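Local atomic coordinates of anthranilate-CoA ligase (Stigmatella aurantiaca, PDB entry 4WV3), a protein that belongs to the ANL clan of AMP-binding enzymes, which join a large N-terminal part to a smaller C-terminal domain. Residues 432-436 / 475-480; 15-19 / 38-42; 52-57 / 108-112; 101-106 / 172-176. All blocks are in the same frame, centred on the assembly; numbering follows the deposited sequence.

Contact 1: 432-436 / 475-480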
loop_
_atom_site.group_PDB
_atom_site.type_symbol
_atom_site.label_atom_id
_atom_site.label_comp_id
_atom_site.label_asym_id
_atom_site.label_seq_id
_atom_site.Cartn_x
_atom_site.Cartn_y
_atom_site.Cartn_z
ATOM N N THR A 432 -11.768 9.466 17.292
ATOM C CA THR A 432 -12.709 9.633 18.390
ATOM C C THR A 432 -14.095 9.137 17.991
ATOM O O THR A 432 -14.769 8.457 18.766
ATOM C CB THR A 432 -12.797 11.106 18.834
ATOM O OG1 THR A 432 -11.531 11.524 19.361
ATOM C CG2 THR A 432 -13.865 11.285 19.900
ATOM N N LEU A 433 -14.510 9.475 16.774
ATOM C CA LEU A 433 -15.814 9.070 16.262
ATOM C C LEU A 433 -15.950 7.552 16.175
ATOM O O LEU A 433 -17.012 6.997 16.456
ATOM C CB LEU A 433 -16.062 9.690 14.885
ATOM C CG LEU A 433 -16.309 11.197 14.833
ATOM C CD1 LEU A 433 -16.139 11.714 13.416
ATOM C CD2 LEU A 433 -17.699 11.518 15.348
ATOM N N ILE A 434 -14.866 6.885 15.794
ATOM C CA ILE A 434 -14.897 5.441 15.586
ATOM C C ILE A 434 -14.977 4.670 16.907
ATOM O O ILE A 434 -15.237 3.467 16.917
ATOM C CB ILE A 434 -13.683 4.964 14.755
ATOM C CG1 ILE A 434 -14.029 3.687 13.982
ATOM C CG2 ILE A 434 -12.460 4.775 15.642
ATOM C CD1 ILE A 434 -12.946 3.240 13.024
ATOM N N GLN A 435 -14.761 5.369 18.018
ATOM C CA GLN A 435 -14.890 4.762 19.338
ATOM C C GLN A 435 -16.334 4.354 19.616
ATOM O O GLN A 435 -16.585 3.379 20.324
ATOM C CB GLN A 435 -14.394 5.712 20.430
ATOM C CG GLN A 435 -12.890 5.919 20.438
ATOM C CD GLN A 435 -12.442 6.898 21.504
ATOM O OE1 GLN A 435 -13.259 7.600 22.101
ATOM N NE2 GLN A 435 -11.139 6.950 21.749
ATOM N N HIS A 436 -17.279 5.103 19.056
ATOM C CA HIS A 436 -18.689 4.762 19.188
ATOM C C HIS A 436 -18.980 3.476 18.420
ATOM O O HIS A 436 -18.645 3.365 17.240
ATOM C CB HIS A 436 -19.577 5.899 18.682
ATOM C CG HIS A 436 -21.016 5.757 19.072
ATOM N ND1 HIS A 436 -21.869 4.866 18.457
ATOM C CD2 HIS A 436 -21.749 6.385 20.021
ATOM C CE1 HIS A 436 -23.066 4.955 19.007
ATOM N NE2 HIS A 436 -23.020 5.870 19.958
ATOM N N GLN A 475 -25.928 10.839 20.850
ATOM C CA GLN A 475 -24.860 10.042 21.449
ATOM C C GLN A 475 -23.500 10.404 20.864
ATOM O O GLN A 475 -22.534 10.611 21.598
ATOM C CB GLN A 475 -25.125 8.547 21.262
ATOM C CG GLN A 475 -26.313 8.016 22.046
ATOM C CD GLN A 475 -26.534 6.531 21.835
ATOM O OE1 GLN A 475 -25.624 5.809 21.425
ATOM N NE2 GLN A 475 -27.747 6.067 22.110
ATOM N N ILE A 476 -23.432 10.476 19.538
ATOM C CA ILE A 476 -22.202 10.846 18.848
ATOM C C ILE A 476 -21.800 12.276 19.201
ATOM O O ILE A 476 -20.619 12.574 19.388
ATOM C CB ILE A 476 -22.350 10.701 17.318
ATOM C CG1 ILE A 476 -22.572 9.234 16.944
ATOM C CG2 ILE A 476 -21.125 11.240 16.600
ATOM C CD1 ILE A 476 -22.688 8.994 15.454
ATOM N N THR A 477 -22.794 13.153 19.305
ATOM C CA THR A 477 -22.559 14.544 19.672
ATOM C C THR A 477 -21.988 14.658 21.082
ATOM O O THR A 477 -20.998 15.354 21.306
ATOM C CB THR A 477 -23.853 15.376 19.582
ATOM O OG1 THR A 477 -24.363 15.324 18.244
ATOM C CG2 THR A 477 -23.588 16.824 19.963
ATOM N N ASP A 478 -22.615 13.967 22.030
ATOM C CA ASP A 478 -22.172 14.004 23.421
ATOM C C ASP A 478 -20.818 13.323 23.601
ATOM O O ASP A 478 -20.062 13.657 24.513
ATOM C CB ASP A 478 -23.215 13.361 24.339
ATOM C CG ASP A 478 -24.539 14.100 24.322
ATOM O OD1 ASP A 478 -24.559 15.279 23.907
ATOM O OD2 ASP A 478 -25.559 13.503 24.727
ATOM N N HIS A 479 -20.519 12.369 22.726
ATOM C CA HIS A 479 -19.242 11.669 22.765
ATOM C C HIS A 479 -18.106 12.587 22.324
ATOM O O HIS A 479 -16.992 12.508 22.843
ATOM C CB HIS A 479 -19.291 10.424 21.878
ATOM C CG HIS A 479 -17.989 9.695 21.785
ATOM N ND1 HIS A 479 -17.364 9.142 22.883
ATOM C CD2 HIS A 479 -17.191 9.426 20.724
ATOM C CE1 HIS A 479 -16.239 8.564 22.501
ATOM N NE2 HIS A 479 -16.110 8.723 21.196
ATOM N N CYS A 480 -18.396 13.462 21.367
ATOM C CA CYS A 480 -17.401 14.399 20.856
ATOM C C CYS A 480 -17.174 15.559 21.821
ATOM O O CYS A 480 -16.108 16.173 21.828
ATOM C CB CYS A 480 -17.816 14.929 19.483
ATOM S SG CYS A 480 -17.777 13.691 18.169
#
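H479 of helix 470-483 reaches across to the backbone carbonyl of T432, and H436 bonds back to Q475. In the first bond H479 NE2 donates to T432 O at 2.8 Å. The oxygen lies in the imidazole plane, but the nitrogen sits above the carbonyl plane, 37° out of it and off the lone pairs. T432 O also accepts from Q435 N at 3.2 Å, and the two donors arrive from opposite faces of its plane, which gives this carbonyl two donors. The T432 hydroxyl turns back to E428 O, and its methyl CG2 is left to lie 3.6 Å from H479 NE2. Q435 OE1 approaches the edge of the same imidazole, and it also takes a weak bond from K483.

H436 closes the type I turn that begins at L433, its N bonding to L433 O. A chi1 of -167° extends the ring toward Q475, and H436 NE2 donates to Q475 OE1 at 3.0 Å; the oxygen is near the ring plane, and the nitrogen is in the carbonyl plane on a lone pair. ND1 pairs with A438 N, so both ring nitrogens are used, as suits a histidine carrying its proton on NE2. I476 CG1 lies over one face of this ring.

Apart from the polar pairs, L433 CD2 packs against I476 CG2 (3.7 Å) and C480 SG (3.6 Å), branched and sulfur side chains suited to a buried seam. L433 also touches C442 and V444 on strand 439-448, helices beside a strand, as in the small α/β C-terminal domain of AMP-binding enzymes.

Contact 2: 15-19 / 38-42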
loop_
_atom_site.group_PDB
_atom_site.type_symbol
_atom_site.label_atom_id
_atom_site.label_comp_id
_atom_site.label_asym_id
_atom_site.label_seq_id
_atom_site.Cartn_x
_atom_site.Cartn_y
_atom_site.Cartn_z
ATOM N N ILE A 15 16.160 -11.866 -4.550
ATOM C CA ILE A 15 15.122 -11.993 -3.530
ATOM C C ILE A 15 14.482 -13.377 -3.609
ATOM O O ILE A 15 14.218 -14.017 -2.590
ATOM C CB ILE A 15 14.042 -10.900 -3.693
ATOM C CG1 ILE A 15 14.625 -9.523 -3.365
ATOM C CG2 ILE A 15 12.839 -11.180 -2.805
ATOM C CD1 ILE A 15 15.047 -9.368 -1.920
ATOM N N LEU A 16 14.262 -13.836 -4.836
ATOM C CA LEU A 16 13.762 -15.180 -5.084
ATOM C C LEU A 16 14.900 -16.198 -5.101
ATOM O O LEU A 16 14.788 -17.276 -4.520
ATOM C CB LEU A 16 13.013 -15.221 -6.418
ATOM C CG LEU A 16 12.837 -16.589 -7.082
ATOM C CD1 LEU A 16 11.923 -17.491 -6.263
ATOM C CD2 LEU A 16 12.316 -16.432 -8.505
ATOM N N GLU A 17 15.998 -15.843 -5.761
ATOM C CA GLU A 17 17.071 -16.795 -6.033
ATOM C C GLU A 17 18.051 -17.028 -4.879
ATOM O O GLU A 17 18.966 -17.844 -4.998
ATOM C CB GLU A 17 17.827 -16.405 -7.307
ATOM C CG GLU A 17 16.977 -16.492 -8.566
ATOM C CD GLU A 17 17.779 -16.267 -9.833
ATOM O OE1 GLU A 17 19.006 -16.052 -9.735
ATOM O OE2 GLU A 17 17.180 -16.310 -10.928
ATOM N N ARG A 18 17.861 -16.324 -3.767
ATOM C CA ARG A 18 18.678 -16.571 -2.579
ATOM C C ARG A 18 18.143 -17.787 -1.831
ATOM O O ARG A 18 18.740 -18.244 -0.856
ATOM C CB ARG A 18 18.709 -15.346 -1.659
ATOM C CG ARG A 18 17.372 -15.018 -1.014
ATOM C CD ARG A 18 17.352 -13.610 -0.434
ATOM N NE ARG A 18 18.145 -13.483 0.787
ATOM C CZ ARG A 18 19.373 -12.978 0.835
ATOM N NH1 ARG A 18 19.962 -12.551 -0.274
ATOM N NH2 ARG A 18 20.015 -12.899 1.993
ATOM N N ASN A 19 17.011 -18.305 -2.298
ATOM C CA ASN A 19 16.393 -19.486 -1.707
ATOM C C ASN A 19 16.760 -20.758 -2.457
ATOM O O ASN A 19 16.600 -21.863 -1.941
ATOM C CB ASN A 19 14.873 -19.333 -1.676
ATOM C CG ASN A 19 14.425 -18.172 -0.819
ATOM O OD1 ASN A 19 14.436 -18.256 0.407
ATOM N ND2 ASN A 19 14.026 -17.080 -1.460
ATOM N N PHE A 38 9.495 -22.754 -4.945
ATOM C CA PHE A 38 10.489 -21.756 -5.324
ATOM C C PHE A 38 11.164 -22.106 -6.649
ATOM O O PHE A 38 11.497 -21.221 -7.438
ATOM C CB PHE A 38 11.539 -21.588 -4.224
ATOM C CG PHE A 38 11.052 -20.812 -3.033
ATOM C CD1 PHE A 38 11.092 -19.428 -3.028
ATOM C CD2 PHE A 38 10.562 -21.467 -1.914
ATOM C CE1 PHE A 38 10.647 -18.709 -1.933
ATOM C CE2 PHE A 38 10.116 -20.754 -0.815
ATOM C CZ PHE A 38 10.159 -19.373 -0.825
ATOM N N ARG A 39 11.359 -23.400 -6.890
ATOM C CA ARG A 39 11.961 -23.862 -8.136
ATOM C C ARG A 39 11.031 -23.607 -9.317
ATOM O O ARG A 39 11.467 -23.157 -10.377
ATOM C CB ARG A 39 12.307 -25.352 -8.048
ATOM C CG ARG A 39 12.881 -25.936 -9.331
ATOM C CD ARG A 39 14.125 -25.182 -9.769
ATOM N NE ARG A 39 15.215 -25.314 -8.809
ATOM C CZ ARG A 39 16.323 -24.580 -8.831
ATOM N NH1 ARG A 39 16.483 -23.650 -9.764
ATOM N NH2 ARG A 39 17.266 -24.767 -7.919
ATOM N N GLN A 40 9.747 -23.895 -9.124
ATOM C CA GLN A 40 8.746 -23.704 -10.168
ATOM C C GLN A 40 8.569 -22.231 -10.518
ATOM O O GLN A 40 8.406 -21.878 -11.686
ATOM C CB GLN A 40 7.409 -24.315 -9.746
ATOM C CG GLN A 40 7.434 -25.832 -9.668
ATOM C CD GLN A 40 6.182 -26.409 -9.042
ATOM O OE1 GLN A 40 5.518 -25.758 -8.237
ATOM N NE2 GLN A 40 5.853 -27.639 -9.413
ATOM N N VAL A 41 8.598 -21.376 -9.500
ATOM C CA VAL A 41 8.514 -19.936 -9.708
ATOM C C VAL A 41 9.732 -19.448 -10.484
ATOM O O VAL A 41 9.610 -18.649 -11.413
ATOM C CB VAL A 41 8.418 -19.173 -8.371
ATOM C CG1 VAL A 41 8.525 -17.675 -8.602
ATOM C CG2 VAL A 41 7.119 -19.512 -7.661
ATOM N N SER A 42 10.906 -19.944 -10.103
ATOM C CA SER A 42 12.147 -19.559 -10.763
ATOM C C SER A 42 12.174 -20.022 -12.216
ATOM O O SER A 42 12.617 -19.290 -13.099
ATOM C CB SER A 42 13.355 -20.120 -10.012
ATOM O OG SER A 42 14.561 -19.777 -10.670
HETATM O O HOH W 1 14.593 -17.195 -11.521
#
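Early in the large N-terminal part of this AMP-binding enzyme, L16 and N19, from the short helix 14-17 and the residues that leave it, meet F38, V41 and S42 in the first turns of helix 38-54. The core of the contact is apolar. L16 holds CG anti to its backbone N (chi1 159°), which carries its two methyls over to the other helix: CD1 meets the edge of the F38 ring, 3.9 Å from F38 CD1, and CD2 lies 4.0 Å from V41 CG1 and also close to S42 CA. A leucine suits this place because one branch can serve the aromatic residue while the other serves the valine.

N19 approaches F38 differently. Its CB stands over one face of the ring toward the rim, 4.0 Å from F38 CD1, and its amide is tilted 31° from the ring plane, ND2 lying 3.8 Å from F38 CE1. That nitrogen donates to L16 O at 3.2 Å, from well above the carbonyl plane, and also bonds to W232 O; two backbone carbonyls thus fix the amide of a buried residue.

On the more polar flank a water joins the segments. It lies 2.8 Å from E17 OE2, to which it probably donates, and is hydrogen-bonded to S42 OG at 2.7 Å, spanning a pair too far apart to bond directly. E17 OE2 also forms a salt bridge with K82.

Around this, W232 of helix 221-234 packs against L16, V41 and the F38 ring, F78 of helix 71-83 touches L16, and strand 27-30 lies beside F38 and V41.

Contact 3: 52-57 / 108-112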
loop_
_atom_site.group_PDB
_atom_site.type_symbol
_atom_site.label_atom_id
_atom_site.label_comp_id
_atom_site.label_asym_id
_atom_site.label_seq_id
_atom_site.Cartn_x
_atom_site.Cartn_y
_atom_site.Cartn_z
ATOM N N LEU A 52 10.357 -12.652 -23.137
ATOM C CA LEU A 52 10.406 -11.206 -23.325
ATOM C C LEU A 52 11.529 -10.813 -24.281
ATOM O O LEU A 52 11.409 -9.837 -25.023
ATOM C CB LEU A 52 10.570 -10.494 -21.980
ATOM C CG LEU A 52 9.338 -10.492 -21.071
ATOM C CD1 LEU A 52 9.706 -10.061 -19.661
ATOM C CD2 LEU A 52 8.255 -9.589 -21.642
ATOM N N LYS A 53 12.617 -11.579 -24.265
ATOM C CA LYS A 53 13.721 -11.354 -25.191
ATOM C C LYS A 53 13.261 -11.590 -26.624
ATOM O O LYS A 53 13.701 -10.906 -27.548
ATOM C CB LYS A 53 14.902 -12.272 -24.868
ATOM C CG LYS A 53 15.478 -12.080 -23.479
ATOM C CD LYS A 53 16.645 -13.021 -23.227
ATOM C CE LYS A 53 17.910 -12.536 -23.914
ATOM N NZ LYS A 53 18.422 -11.278 -23.302
ATOM N N GLY A 54 12.372 -12.563 -26.797
ATOM C CA GLY A 54 11.805 -12.858 -28.100
ATOM C C GLY A 54 10.937 -11.720 -28.597
ATOM O O GLY A 54 10.768 -11.534 -29.802
ATOM N N LEU A 55 10.385 -10.956 -27.659
ATOM C CA LEU A 55 9.579 -9.789 -27.995
ATOM C C LEU A 55 10.453 -8.541 -28.107
ATOM O O LEU A 55 9.956 -7.442 -28.352
ATOM C CB LEU A 55 8.475 -9.579 -26.957
ATOM C CG LEU A 55 7.463 -10.720 -26.810
ATOM C CD1 LEU A 55 6.358 -10.345 -25.834
ATOM C CD2 LEU A 55 6.880 -11.102 -28.163
ATOM N N GLY A 56 11.757 -8.719 -27.919
ATOM C CA GLY A 56 12.712 -7.641 -28.099
ATOM C C GLY A 56 12.913 -6.751 -26.886
ATOM O O GLY A 56 13.500 -5.674 -26.994
ATOM N N VAL A 57 12.428 -7.196 -25.731
ATOM C CA VAL A 57 12.571 -6.426 -24.500
ATOM C C VAL A 57 14.034 -6.355 -24.074
ATOM O O VAL A 57 14.738 -7.365 -24.075
ATOM C CB VAL A 57 11.724 -7.021 -23.358
ATOM C CG1 VAL A 57 11.932 -6.239 -22.069
ATOM C CG2 VAL A 57 10.252 -7.034 -23.741
ATOM N N ALA A 108 5.753 1.510 -22.742
ATOM C CA ALA A 108 5.714 0.053 -22.675
ATOM C C ALA A 108 5.536 -0.587 -24.049
ATOM O O ALA A 108 4.538 -0.355 -24.729
ATOM C CB ALA A 108 4.609 -0.401 -21.732
ATOM N N ARG A 109 6.516 -1.390 -24.453
ATOM C CA ARG A 109 6.437 -2.120 -25.713
ATOM C C ARG A 109 5.610 -3.390 -25.553
ATOM O O ARG A 109 4.939 -3.830 -26.486
ATOM C CB ARG A 109 7.833 -2.480 -26.220
ATOM C CG ARG A 109 8.636 -1.311 -26.766
ATOM C CD ARG A 109 9.958 -1.781 -27.365
ATOM N NE ARG A 109 9.767 -2.708 -28.479
ATOM C CZ ARG A 109 9.889 -4.030 -28.389
ATOM N NH1 ARG A 109 10.209 -4.594 -27.231
ATOM N NH2 ARG A 109 9.691 -4.789 -29.458
ATOM N N VAL A 110 5.670 -3.979 -24.362
ATOM C CA VAL A 110 4.959 -5.220 -24.082
ATOM C C VAL A 110 4.059 -5.065 -22.859
ATOM O O VAL A 110 4.465 -4.495 -21.847
ATOM C CB VAL A 110 5.943 -6.388 -23.853
ATOM C CG1 VAL A 110 5.191 -7.674 -23.553
ATOM C CG2 VAL A 110 6.845 -6.569 -25.064
ATOM N N LEU A 111 2.830 -5.564 -22.964
ATOM C CA LEU A 111 1.899 -5.545 -21.842
ATOM C C LEU A 111 1.438 -6.951 -21.477
ATOM O O LEU A 111 0.980 -7.708 -22.332
ATOM C CB LEU A 111 0.679 -4.677 -22.160
ATOM C CG LEU A 111 -0.440 -4.737 -21.114
ATOM C CD1 LEU A 111 0.006 -4.100 -19.806
ATOM C CD2 LEU A 111 -1.717 -4.086 -21.626
ATOM N N ILE A 112 1.567 -7.295 -20.200
ATOM C CA ILE A 112 1.032 -8.550 -19.687
ATOM C C ILE A 112 -0.253 -8.257 -18.921
ATOM O O ILE A 112 -0.222 -7.668 -17.841
ATOM C CB ILE A 112 2.037 -9.261 -18.769
ATOM C CG1 ILE A 112 3.355 -9.498 -19.510
ATOM C CG2 ILE A 112 1.460 -10.574 -18.268
ATOM C CD1 ILE A 112 4.427 -10.142 -18.663
#
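Polar contact between the segments comes from R109, whose guanidinium grips the single oxygen L55 O with both terminal nitrogens. NH2 donates at 2.9 Å to L55 O, in the carbonyl plane, and NH1 at 3.1 Å to the same oxygen, tilted 30° from that plane; the acceptor lies at the edge of the guanidinium, in the guanidinium plane. A bend at chi3 (61°) brings the end of the long arginine chain round to this carbonyl. Helix 38-54 ends here in a Schellman motif, with V57 N bonded to L52 O and G56 N to K53 O. G56 turns the chain with a positive phi of 86°, a conformation natural to glycine. A cation at the C-terminal end of a helix would be favoured by the partial negative charge gathered there, and R109 has a second, weak and long ion pair with E132.

Apolar contact centres on V110. CG1 meets L55 CD1 at 3.7 Å and L52 CD2 at 4.1 Å, while CG2 meets V57 CG2 at 3.7 Å and also L55. The β-branched valine suits an extended strand and packs against three aliphatic side chains.

V110 begins the middle strand of the five-stranded parallel sheet, flanked by strands 62-66 and 133-137. The end of helix 38-54 packs on the side chain of V110, at the start of this central strand, with L52 packed on helix 71-83 and, together with L55, on W151 of helix 148-152.

Contact 4: 101-106 / 172-176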
loop_
_atom_site.group_PDB
_atom_site.type_symbol
_atom_site.label_atom_id
_atom_site.label_comp_id
_atom_site.label_asym_id
_atom_site.label_seq_id
_atom_site.Cartn_x
_atom_site.Cartn_y
_atom_site.Cartn_z
ATOM N N TYR A 101 -2.665 6.737 -20.133
ATOM C CA TYR A 101 -1.626 7.637 -19.646
ATOM C C TYR A 101 -0.401 6.861 -19.181
ATOM O O TYR A 101 0.724 7.180 -19.561
ATOM C CB TYR A 101 -2.151 8.510 -18.505
ATOM C CG TYR A 101 -1.074 9.336 -17.836
ATOM C CD1 TYR A 101 -0.618 10.516 -18.412
ATOM C CD2 TYR A 101 -0.511 8.936 -16.629
ATOM C CE1 TYR A 101 0.367 11.274 -17.806
ATOM C CE2 TYR A 101 0.476 9.688 -16.017
ATOM C CZ TYR A 101 0.911 10.855 -16.609
ATOM O OH TYR A 101 1.892 11.608 -16.003
ATOM N N ILE A 102 -0.631 5.845 -18.356
ATOM C CA ILE A 102 0.451 5.045 -17.790
ATOM C C ILE A 102 1.303 4.368 -18.860
ATOM O O ILE A 102 2.527 4.506 -18.868
ATOM C CB ILE A 102 -0.092 3.978 -16.814
ATOM C CG1 ILE A 102 -0.696 4.649 -15.579
ATOM C CG2 ILE A 102 1.010 3.013 -16.405
ATOM C CD1 ILE A 102 -1.324 3.680 -14.604
ATOM N N LEU A 103 0.652 3.649 -19.768
ATOM C CA LEU A 103 1.358 2.894 -20.799
ATOM C C LEU A 103 2.137 3.788 -21.762
ATOM O O LEU A 103 3.185 3.395 -22.274
ATOM C CB LEU A 103 0.387 1.997 -21.568
ATOM C CG LEU A 103 -0.278 0.905 -20.729
ATOM C CD1 LEU A 103 -1.172 0.026 -21.588
ATOM C CD2 LEU A 103 0.774 0.072 -20.011
ATOM N N ARG A 104 1.623 4.989 -22.003
ATOM C CA ARG A 104 2.295 5.940 -22.879
ATOM C C ARG A 104 3.461 6.603 -22.154
ATOM O O ARG A 104 4.500 6.885 -22.751
ATOM C CB ARG A 104 1.317 7.010 -23.364
ATOM C CG ARG A 104 1.898 7.957 -24.403
ATOM C CD ARG A 104 1.068 9.223 -24.529
ATOM N NE ARG A 104 -0.362 8.936 -24.617
ATOM C CZ ARG A 104 -0.997 8.636 -25.744
ATOM N NH1 ARG A 104 -0.329 8.576 -26.888
ATOM N NH2 ARG A 104 -2.298 8.389 -25.728
ATOM N N ASP A 105 3.279 6.845 -20.860
ATOM C CA ASP A 105 4.274 7.547 -20.058
ATOM C C ASP A 105 5.527 6.706 -19.822
ATOM O O ASP A 105 6.621 7.245 -19.656
ATOM C CB ASP A 105 3.666 7.991 -18.725
ATOM C CG ASP A 105 4.597 8.875 -17.920
ATOM O OD1 ASP A 105 4.847 10.023 -18.344
ATOM O OD2 ASP A 105 5.067 8.424 -16.855
ATOM N N CYS A 106 5.369 5.387 -19.814
ATOM C CA CYS A 106 6.506 4.495 -19.602
ATOM C C CYS A 106 6.971 3.834 -20.900
ATOM O O CYS A 106 7.902 3.026 -20.891
ATOM C CB CYS A 106 6.185 3.438 -18.540
ATOM S SG CYS A 106 4.916 2.236 -19.004
ATOM N N LEU A 172 8.604 0.341 -11.558
ATOM C CA LEU A 172 7.960 1.644 -11.656
ATOM C C LEU A 172 6.518 1.550 -11.167
ATOM O O LEU A 172 5.680 0.900 -11.794
ATOM C CB LEU A 172 8.001 2.149 -13.099
ATOM C CG LEU A 172 7.304 3.480 -13.387
ATOM C CD1 LEU A 172 7.895 4.589 -12.533
ATOM C CD2 LEU A 172 7.407 3.826 -14.864
ATOM N N ASN A 173 6.236 2.197 -10.042
ATOM C CA ASN A 173 4.898 2.172 -9.461
ATOM C C ASN A 173 4.182 3.509 -9.586
ATOM O O ASN A 173 4.700 4.543 -9.166
ATOM C CB ASN A 173 4.956 1.745 -7.993
ATOM C CG ASN A 173 5.334 0.289 -7.828
ATOM O OD1 ASN A 173 4.469 -0.587 -7.797
ATOM N ND2 ASN A 173 6.630 0.023 -7.723
ATOM N N TYR A 174 2.988 3.479 -10.166
ATOM C CA TYR A 174 2.196 4.690 -10.346
ATOM C C TYR A 174 1.245 4.925 -9.179
ATOM O O TYR A 174 0.185 4.305 -9.089
ATOM C CB TYR A 174 1.434 4.645 -11.672
ATOM C CG TYR A 174 2.300 4.966 -12.867
ATOM C CD1 TYR A 174 2.413 6.269 -13.334
ATOM C CD2 TYR A 174 3.016 3.972 -13.521
ATOM C CE1 TYR A 174 3.206 6.572 -14.422
ATOM C CE2 TYR A 174 3.813 4.264 -14.612
ATOM C CZ TYR A 174 3.904 5.567 -15.058
ATOM O OH TYR A 174 4.695 5.868 -16.143
ATOM N N SER A 175 1.640 5.829 -8.289
ATOM C CA SER A 175 0.845 6.166 -7.118
ATOM C C SER A 175 -0.233 7.183 -7.471
ATOM O O SER A 175 0.066 8.251 -8.005
ATOM C CB SER A 175 1.746 6.724 -6.013
ATOM O OG SER A 175 0.992 7.107 -4.877
ATOM N N SER A 176 -1.484 6.846 -7.173
ATOM C CA SER A 176 -2.606 7.736 -7.451
ATOM C C SER A 176 -2.462 9.057 -6.701
ATOM O O SER A 176 -2.179 9.074 -5.502
ATOM C CB SER A 176 -3.929 7.063 -7.081
ATOM O OG SER A 176 -3.971 6.748 -5.701
#
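Y174 is gripped by I102, D105 and C106 on one side of its ring and at its hydroxyl, whereas Y101 touches it only loosely. I102 packs over one ring face: CG2 makes a CH-pi contact 3.9 Å from the ring centroid, 28° off the normal, and CG1 spreads further along the same face. A branched isoleucine is well shaped for covering so broad a surface. At the end of the ring, Y174 OH donates to D105 OD2 at 2.7 Å, meeting the lone pair turned away from OD1. A chi1 of -173° swings the D105 carboxylate away from the backbone N, to the ring edge and nearly upright to it. The other oxygen, OD1, pairs with H379 ND1, so both carboxylate oxygens have partners. C106 CB closes the buried end, 3.7 Å from Y174 OH and 3.9 Å from L172 CD2. W378 touches Y174 and bonds D105 O through NE1.

The pair joins helix 96-105 to strand 169-175, the short segments running at 144° to each other, N to C, so roughly antiparallel. This strand leads into the Ser/Thr/Gly-rich phosphate-binding loop of AMP-binding enzymes, and S175 at its end touches the bound 5'-O-[(S)-[(2-aminobenzoyl)oxy](hydroxy)phosphoryl]adenosine; the side chain of Y174 itself stays about 10 Å from that ligand.

Toward solvent the packing thins. Y101, an exposed residue, brings CE2 within only 4.4 Å of Y174 CE1, the rings meeting obliquely, as befits an amphipathic tyrosine at a border.

From the N terminus, contact 2 closes a short loop through strands 27-30 and 35-37 and ties helix 14-17 to the start of helix 38-54. The far end of that helix opens contact 3, which returns it to strand 110-114 of the parallel sheet, the centres of contacts 2 and 3 being about 22 Å apart. Before contact 3 closes, 101-106 has begun contact 4, which ends at 172-176, so these two cross along the chain. They also touch: A108 N and L103 O, 3.2 Å apart, probably form a hydrogen bond. Contact 1 follows in series, within the C-terminal domain and across the chain's centre from the others, its centre about 41 Å from that of contact 4.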